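Local coordinates for sugar kinase (PDB 2RBC), which probably phosphorylates a sugar with ATP as phosphate donor, as a putative ribokinase-like member of the pfkB carbohydrate kinase family, at residues P184-E198 against A203-L217. Residues are numbered along the deposited sequence; the frame is centred on the assembly and turned at random.
Sequences PAILDGDVAPVETLE and AATHIVFSEPAATRL. With SO4 (sulfate ion), chain E.
Ala-185 N gives a nearly straight hydrogen bond (173°) to Thr-205 OG1, 2.8 Å away, where the parallel strands 185-189 and 206-210 of a beta-alpha-beta unit begin to pair in the central sheet of this ribokinase-like fold. Ala-185 O accepts from Thr-205 N and, weakly, from His-206 N. From there the ladder continues: Leu-187 N binds His-206 O, Leu-187 O accepts Val-208 N, Gly-189 N reaches Val-208 O and Gly-189 O receives Ser-210 N. Water 1 donates to Asp-188 OD1 and Val-208 O. On the face carrying Leu-187, Ile-207 and Phe-209, Ile-207 CG2 sits over the Phe-209 ring, 3.4 Å above its plane, while Leu-197 CD2 comes to the ring's edge. Past the strand ends, Asp-190 OD1 accepts two donors from opposite faces of its carboxylate: Val-191 N at 2.8 Å and Ser-210 OG at 3.0 Å. Lying between its backbone N and carbonyl carbon (chi1 60°), Ser-210 OG can also accept from Ala-213 N, 3.3 Å away, and N-caps helix 211-218. Arg-216 lays its CG against Val-194 CG1. A sulfate, probably from the crystallisation liquor, has Val-194 N doubtfully close to O4 (2.4 Å); Arg-216 NH1 donates to that oxygen at 3.2 Å.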
loop_
_atom_site.group_PDB
_atom_site.type_symbol
_atom_site.label_atom_id
_atom_site.label_comp_id
_atom_site.label_asym_id
_atom_site.label_seq_id
_atom_site.Cartn_x
_atom_site.Cartn_y
_atom_site.Cartn_z
ATOM N N PRO A 184 16.729 31.556 10.650
ATOM C CA PRO A 184 15.534 31.467 9.828
ATOM C C PRO A 184 14.644 30.357 10.363
ATOM O O PRO A 184 15.130 29.258 10.636
ATOM C CB PRO A 184 16.076 31.095 8.444
ATOM C CG PRO A 184 17.485 31.527 8.444
ATOM C CD PRO A 184 17.954 31.323 9.866
ATOM N N ALA A 185 13.361 30.683 10.517
ATOM C CA ALA A 185 12.337 29.848 11.079
ATOM C C ALA A 185 11.223 29.792 10.041
ATOM O O ALA A 185 10.403 30.706 9.933
ATOM C CB ALA A 185 11.861 30.444 12.434
ATOM N N ILE A 186 11.240 28.755 9.215
ATOM C CA ILE A 186 10.456 28.728 7.974
ATOM C C ILE A 186 9.247 27.818 8.129
ATOM O O ILE A 186 9.356 26.678 8.589
ATOM C CB ILE A 186 11.354 28.334 6.767
ATOM C CG1 ILE A 186 12.564 29.308 6.681
ATOM C CG2 ILE A 186 10.570 28.390 5.469
ATOM C CD1 ILE A 186 13.772 28.749 6.117
ATOM N N LEU A 187 8.081 28.342 7.756
ATOM C CA LEU A 187 6.853 27.588 7.773
ATOM C C LEU A 187 6.469 27.228 6.358
ATOM O O LEU A 187 6.306 28.106 5.542
ATOM C CB LEU A 187 5.728 28.388 8.430
ATOM C CG LEU A 187 4.325 27.742 8.423
ATOM C CD1 LEU A 187 4.244 26.418 9.200
ATOM C CD2 LEU A 187 3.254 28.727 8.927
ATOM N N ASP A 188 6.320 25.925 6.108
ATOM C CA ASP A 188 5.667 25.378 4.930
ATOM C C ASP A 188 4.187 25.457 5.251
ATOM O O ASP A 188 3.674 24.691 6.051
ATOM C CB ASP A 188 6.122 23.928 4.721
ATOM C CG ASP A 188 5.292 23.179 3.685
ATOM O OD1 ASP A 188 4.430 23.796 2.989
ATOM O OD2 ASP A 188 5.540 21.955 3.553
ATOM N N GLY A 189 3.525 26.453 4.688
ATOM C CA GLY A 189 2.142 26.726 5.004
ATOM C C GLY A 189 1.287 26.058 3.958
ATOM O O GLY A 189 0.814 26.695 3.001
ATOM N N ASP A 190 1.123 24.760 4.120
ATOM C CA ASP A 190 0.247 23.985 3.256
ATOM C C ASP A 190 -1.121 23.777 3.910
ATOM O O ASP A 190 -1.373 24.213 5.004
ATOM C CB ASP A 190 0.883 22.642 2.949
ATOM C CG ASP A 190 0.545 22.120 1.572
ATOM O OD1 ASP A 190 -0.498 22.498 0.961
ATOM O OD2 ASP A 190 1.400 21.368 1.069
ATOM N N VAL A 191 -2.002 23.108 3.187
ATOM C CA VAL A 191 -3.383 22.949 3.588
ATOM C C VAL A 191 -3.484 22.291 4.949
ATOM O O VAL A 191 -2.796 21.312 5.259
ATOM C CB VAL A 191 -4.158 22.173 2.505
ATOM C CG1 VAL A 191 -5.498 21.817 3.001
ATOM C CG2 VAL A 191 -4.255 23.040 1.234
ATOM N N ALA A 192 -4.294 22.906 5.784
ATOM C CA ALA A 192 -4.522 22.473 7.136
ATOM C C ALA A 192 -5.704 23.271 7.568
ATOM O O ALA A 192 -6.081 24.221 6.891
ATOM C CB ALA A 192 -3.323 22.802 8.059
ATOM N N PRO A 193 -6.280 22.916 8.718
ATOM C CA PRO A 193 -7.292 23.771 9.298
ATOM C C PRO A 193 -6.743 25.175 9.440
ATOM O O PRO A 193 -5.549 25.348 9.733
ATOM C CB PRO A 193 -7.546 23.137 10.656
ATOM C CG PRO A 193 -7.198 21.692 10.462
ATOM C CD PRO A 193 -6.049 21.698 9.515
ATOM N N VAL A 194 -7.613 26.167 9.232
ATOM C CA VAL A 194 -7.213 27.575 9.295
ATOM C C VAL A 194 -6.642 27.915 10.643
ATOM O O VAL A 194 -5.740 28.701 10.728
ATOM C CB VAL A 194 -8.352 28.603 9.007
ATOM C CG1 VAL A 194 -8.554 28.769 7.517
ATOM C CG2 VAL A 194 -9.633 28.221 9.727
ATOM N N GLU A 195 -7.211 27.300 11.671
ATOM C CA GLU A 195 -6.758 27.427 13.037
ATOM C C GLU A 195 -5.275 27.094 13.144
ATOM O O GLU A 195 -4.502 27.830 13.757
ATOM C CB GLU A 195 -7.549 26.458 13.929
ATOM C CG GLU A 195 -9.018 26.846 14.172
ATOM C CD GLU A 195 -9.929 26.732 12.939
ATOM O OE1 GLU A 195 -9.632 25.927 12.033
ATOM O OE2 GLU A 195 -10.959 27.459 12.898
ATOM N N THR A 196 -4.894 25.979 12.527
ATOM C CA THR A 196 -3.522 25.469 12.563
ATOM C C THR A 196 -2.555 26.454 11.878
ATOM O O THR A 196 -1.528 26.834 12.448
ATOM C CB THR A 196 -3.444 24.091 11.905
ATOM O OG1 THR A 196 -4.176 23.168 12.719
ATOM C CG2 THR A 196 -2.005 23.610 11.750
ATOM N N LEU A 197 -2.916 26.881 10.673
ATOM C CA LEU A 197 -2.152 27.883 9.918
ATOM C C LEU A 197 -2.038 29.183 10.712
ATOM O O LEU A 197 -0.962 29.755 10.799
ATOM C CB LEU A 197 -2.794 28.133 8.540
ATOM C CG LEU A 197 -2.601 27.061 7.467
ATOM C CD1 LEU A 197 -3.530 27.269 6.258
ATOM C CD2 LEU A 197 -1.159 27.027 7.049
ATOM N N GLU A 198 -3.140 29.628 11.315
ATOM C CA GLU A 198 -3.149 30.887 12.073
ATOM C C GLU A 198 -2.346 30.767 13.340
ATOM O O GLU A 198 -1.800 31.743 13.799
ATOM C CB GLU A 198 -4.586 31.333 12.394
ATOM C CG GLU A 198 -5.355 31.804 11.159
ATOM C CD GLU A 198 -6.868 31.976 11.387
ATOM O OE1 GLU A 198 -7.456 31.390 12.343
ATOM O OE2 GLU A 198 -7.462 32.729 10.583
ATOM N N ALA A 203 4.667 32.636 14.518
ATOM C CA ALA A 203 5.981 32.220 15.036
ATOM C C ALA A 203 7.127 32.218 14.039
ATOM O O ALA A 203 8.282 32.174 14.447
ATOM C CB ALA A 203 5.899 30.830 15.699
ATOM N N ALA A 204 6.826 32.309 12.744
ATOM C CA ALA A 204 7.820 32.118 11.690
ATOM C C ALA A 204 8.477 33.435 11.288
ATOM O O ALA A 204 7.889 34.502 11.420
ATOM C CB ALA A 204 7.187 31.450 10.454
ATOM N N THR A 205 9.703 33.356 10.787
ATOM C CA THR A 205 10.347 34.500 10.141
ATOM C C THR A 205 10.049 34.518 8.621
ATOM O O THR A 205 10.141 35.548 7.989
ATOM C CB THR A 205 11.879 34.458 10.362
ATOM O OG1 THR A 205 12.396 33.249 9.802
ATOM C CG2 THR A 205 12.252 34.517 11.879
ATOM N N HIS A 206 9.720 33.353 8.058
ATOM C CA HIS A 206 9.475 33.161 6.627
ATOM C C HIS A 206 8.361 32.171 6.462
ATOM O O HIS A 206 8.388 31.144 7.112
ATOM C CB HIS A 206 10.681 32.536 5.924
ATOM C CG HIS A 206 11.910 33.384 5.907
ATOM N ND1 HIS A 206 12.736 33.525 7.010
ATOM C CD2 HIS A 206 12.506 34.040 4.887
ATOM C CE1 HIS A 206 13.766 34.276 6.659
ATOM N NE2 HIS A 206 13.648 34.603 5.374
ATOM N N ILE A 207 7.370 32.470 5.623
ATOM C CA ILE A 207 6.318 31.487 5.308
ATOM C C ILE A 207 6.189 31.315 3.802
ATOM O O ILE A 207 6.159 32.305 3.071
ATOM C CB ILE A 207 4.932 31.897 5.856
ATOM C CG1 ILE A 207 4.971 32.312 7.332
ATOM C CG2 ILE A 207 3.906 30.792 5.581
ATOM C CD1 ILE A 207 3.655 32.959 7.843
ATOM N N VAL A 208 6.131 30.062 3.341
ATOM C CA VAL A 208 5.878 29.785 1.934
ATOM C C VAL A 208 4.586 29.028 1.935
ATOM O O VAL A 208 4.549 27.879 2.364
ATOM C CB VAL A 208 6.974 28.954 1.246
ATOM C CG1 VAL A 208 6.640 28.776 -0.247
ATOM C CG2 VAL A 208 8.372 29.557 1.508
ATOM N N PHE A 209 3.518 29.714 1.526
ATOM C CA PHE A 209 2.193 29.107 1.416
ATOM C C PHE A 209 2.012 28.464 0.026
ATOM O O PHE A 209 2.512 28.980 -0.976
ATOM C CB PHE A 209 1.071 30.166 1.551
ATOM C CG PHE A 209 0.964 30.808 2.905
ATOM C CD1 PHE A 209 0.342 30.135 3.971
ATOM C CD2 PHE A 209 1.392 32.133 3.101
ATOM C CE1 PHE A 209 0.184 30.764 5.213
ATOM C CE2 PHE A 209 1.261 32.773 4.332
ATOM C CZ PHE A 209 0.661 32.094 5.402
ATOM N N SER A 210 1.268 27.349 -0.026
ATOM C CA SER A 210 0.820 26.791 -1.286
ATOM C C SER A 210 -0.383 27.620 -1.681
ATOM O O SER A 210 -1.031 28.238 -0.826
ATOM C CB SER A 210 0.383 25.329 -1.096
ATOM O OG SER A 210 -0.669 25.267 -0.157
ATOM N N GLU A 211 -0.705 27.635 -2.963
ATOM C CA GLU A 211 -1.893 28.361 -3.384
ATOM C C GLU A 211 -3.207 27.972 -2.625
ATOM O O GLU A 211 -3.962 28.831 -2.139
ATOM C CB GLU A 211 -2.044 28.230 -4.899
ATOM C CG GLU A 211 -3.329 28.833 -5.393
ATOM C CD GLU A 211 -3.342 29.007 -6.902
ATOM O OE1 GLU A 211 -2.375 28.598 -7.581
ATOM O OE2 GLU A 211 -4.351 29.570 -7.380
ATOM N N PRO A 212 -3.494 26.679 -2.514
ATOM C CA PRO A 212 -4.679 26.309 -1.756
ATOM C C PRO A 212 -4.697 26.765 -0.299
ATOM O O PRO A 212 -5.749 27.146 0.213
ATOM C CB PRO A 212 -4.678 24.785 -1.818
ATOM C CG PRO A 212 -3.760 24.416 -2.836
ATOM C CD PRO A 212 -2.801 25.509 -3.062
ATOM N N ALA A 213 -3.554 26.743 0.385
ATOM C CA ALA A 213 -3.525 27.184 1.788
ATOM C C ALA A 213 -3.807 28.693 1.889
ATOM O O ALA A 213 -4.618 29.149 2.711
ATOM C CB ALA A 213 -2.144 26.859 2.400
ATOM N N ALA A 214 -3.146 29.461 1.021
ATOM C CA ALA A 214 -3.315 30.904 0.984
ATOM C C ALA A 214 -4.742 31.295 0.617
ATOM O O ALA A 214 -5.275 32.273 1.157
ATOM C CB ALA A 214 -2.331 31.512 0.031
ATOM N N THR A 215 -5.349 30.525 -0.287
ATOM C CA THR A 215 -6.746 30.725 -0.688
ATOM C C THR A 215 -7.646 30.579 0.521
ATOM O O THR A 215 -8.519 31.392 0.755
ATOM C CB THR A 215 -7.146 29.692 -1.766
ATOM O OG1 THR A 215 -6.245 29.790 -2.893
ATOM C CG2 THR A 215 -8.556 29.897 -2.206
ATOM N N ARG A 216 -7.423 29.523 1.291
ATOM C CA ARG A 216 -8.250 29.289 2.446
ATOM C C ARG A 216 -8.079 30.359 3.491
ATOM O O ARG A 216 -9.053 30.798 4.101
ATOM C CB ARG A 216 -7.948 27.932 3.094
ATOM C CG ARG A 216 -8.945 27.663 4.232
ATOM C CD ARG A 216 -8.748 26.329 4.985
ATOM N NE ARG A 216 -8.703 25.170 4.098
ATOM C CZ ARG A 216 -8.568 23.910 4.519
ATOM N NH1 ARG A 216 -8.474 23.629 5.817
ATOM N NH2 ARG A 216 -8.524 22.926 3.630
ATOM N N LEU A 217 -6.836 30.778 3.701
ATOM C CA LEU A 217 -6.528 31.730 4.758
ATOM C C LEU A 217 -7.075 33.128 4.466
ATOM O O LEU A 217 -7.501 33.821 5.391
ATOM C CB LEU A 217 -5.001 31.756 5.025
ATOM C CG LEU A 217 -4.482 32.418 6.308
ATOM C CD1 LEU A 217 -5.105 31.817 7.587
ATOM C CD2 LEU A 217 -2.962 32.299 6.346
HETATM S S SO4 E . -10.985 25.061 8.258
HETATM O O1 SO4 E . -11.924 25.814 7.425
HETATM O O2 SO4 E . -11.299 25.235 9.677
HETATM O O3 SO4 E . -11.016 23.640 7.905
HETATM O O4 SO4 E . -9.656 25.595 8.021
HETATM O O HOH W 1 3.208 25.221 1.159
HETATM O O HOH W 2 -8.678 33.294 7.832
#